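Local structure of transcriptional regulator (Pseudomonas aeruginosa, 3E7Q) at residues I164-S167 with A168-G172. The protein probably acts as a TetR-family transcriptional regulator, most likely a repressor, that binds DNA through an N-terminal helix-turn-helix motif. Numbering follows the deposited sequence.
Sequences ISLS and ALLDG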
loop_
_atom_site.group_PDB
_atom_site.type_symbol
_atom_site.label_atom_id
_atom_site.label_comp_id
_atom_site.label_asym_id
_atom_site.label_seq_id
_atom_site.Cartn_x
_atom_site.Cartn_y
_atom_site.Cartn_z
ATOM N N ILE B 164 11.069 5.740 -9.082
ATOM C CA ILE B 164 10.707 4.973 -7.937
ATOM C C ILE B 164 10.111 5.886 -6.836
ATOM O O ILE B 164 9.122 5.519 -6.207
ATOM C CB ILE B 164 11.907 4.131 -7.355
ATOM C CG1 ILE B 164 12.239 2.976 -8.299
ATOM C CG2 ILE B 164 11.624 3.678 -5.846
ATOM C CD1 ILE B 164 13.675 2.444 -8.195
ATOM N N SER B 165 10.655 7.074 -6.654
ATOM C CA SER B 165 10.181 7.994 -5.621
ATOM C C SER B 165 8.767 8.480 -5.915
ATOM O O SER B 165 7.871 8.497 -5.050
ATOM C CB SER B 165 11.141 9.188 -5.537
ATOM O OG SER B 165 10.744 10.125 -4.538
ATOM N N LEU B 166 8.593 8.969 -7.128
ATOM C CA LEU B 166 7.315 9.423 -7.563
ATOM C C LEU B 166 6.207 8.294 -7.577
ATOM O O LEU B 166 5.076 8.551 -7.157
ATOM C CB LEU B 166 7.438 10.124 -8.937
ATOM C CG LEU B 166 6.155 10.817 -9.439
ATOM C CD1 LEU B 166 5.598 11.864 -8.388
ATOM C CD2 LEU B 166 6.374 11.432 -10.839
ATOM N N SER B 167 6.520 7.103 -8.086
ATOM C CA SER B 167 5.607 5.955 -7.986
ATOM C C SER B 167 5.243 5.622 -6.543
ATOM O O SER B 167 4.091 5.375 -6.243
ATOM C CB SER B 167 6.203 4.689 -8.621
ATOM O OG SER B 167 6.549 4.989 -9.956
ATOM N N ALA B 168 6.230 5.610 -5.675
ATOM C CA ALA B 168 6.000 5.408 -4.272
ATOM C C ALA B 168 5.007 6.423 -3.676
ATOM O O ALA B 168 4.082 6.042 -2.967
ATOM C CB ALA B 168 7.348 5.361 -3.515
ATOM N N LEU B 169 5.166 7.701 -4.007
ATOM C CA LEU B 169 4.287 8.767 -3.526
ATOM C C LEU B 169 2.851 8.588 -3.992
ATOM O O LEU B 169 1.925 8.706 -3.193
ATOM C CB LEU B 169 4.775 10.134 -3.950
ATOM C CG LEU B 169 3.963 11.408 -3.560
ATOM C CD1 LEU B 169 3.837 11.502 -2.051
ATOM C CD2 LEU B 169 4.596 12.683 -4.152
ATOM N N LEU B 170 2.685 8.303 -5.279
ATOM C CA LEU B 170 1.400 7.996 -5.911
ATOM C C LEU B 170 0.705 6.820 -5.313
ATOM O O LEU B 170 -0.458 6.926 -4.946
ATOM C CB LEU B 170 1.556 7.786 -7.439
ATOM C CG LEU B 170 1.716 9.128 -8.132
ATOM C CD1 LEU B 170 2.537 9.023 -9.438
ATOM C CD2 LEU B 170 0.324 9.665 -8.357
ATOM N N ASP B 171 1.442 5.714 -5.160
ATOM C CA ASP B 171 0.959 4.497 -4.479
ATOM C C ASP B 171 0.455 4.764 -3.101
ATOM O O ASP B 171 -0.641 4.296 -2.727
ATOM C CB ASP B 171 2.080 3.442 -4.325
ATOM C CG ASP B 171 2.318 2.642 -5.563
ATOM O OD1 ASP B 171 1.591 2.833 -6.541
ATOM O OD2 ASP B 171 3.310 1.861 -5.598
ATOM N N GLY B 172 1.312 5.423 -2.311
ATOM C CA GLY B 172 1.014 5.808 -0.926
ATOM C C GLY B 172 -0.229 6.635 -0.844
ATOM O O GLY B 172 -1.073 6.398 -0.013
#
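The carboxylate of Asp-171 lies with one face on the backbone carbonyl of Ser-167, one helical turn back: Ser-167 O sits almost straight above Asp-171 CG, 3.3 Å from it, and away from the carboxylate edges. Asp-171 comes to lie there because its CG is turned beside its own backbone N (chi1 -80°), back towards the preceding turn. The same Ser-167 O takes the amide proton of Asp-171 at 2.9 Å from Asp-171 N, in a nearly straight bond (170°). Ala-168, Leu-169 and Leu-170 reach back four residues likewise, to the oxygens of Ile-164, Ser-165 and Leu-166, the regular i to i+4 hydrogen bonding of an alpha-helix. On another side of the helix, Leu-170 CD1 packs at an angle against Leu-166 CG, 4.0 Å away, and also rests 3.4 Å from Leu-166 O. Leu-166 CD1 and Leu-169 CD2 meet more loosely, at 4.4 Å. The hydroxyl of buried Ser-167 is satisfied within the helix, bonding to the carbonyl of Ala-163. All this is one run of helix 159-179 in the all-helical C-terminal region: Ser-167 faces helix 124-152, Leu-166 and Leu-170 pack against helices 88-99 and 186-204, Leu-170 also touches Tyr-137 of helix 124-152, and Ala-168 and Leu-169 pack on Leu-173 and Ser-165 of the second subunit, placing this helix in the dimer interface.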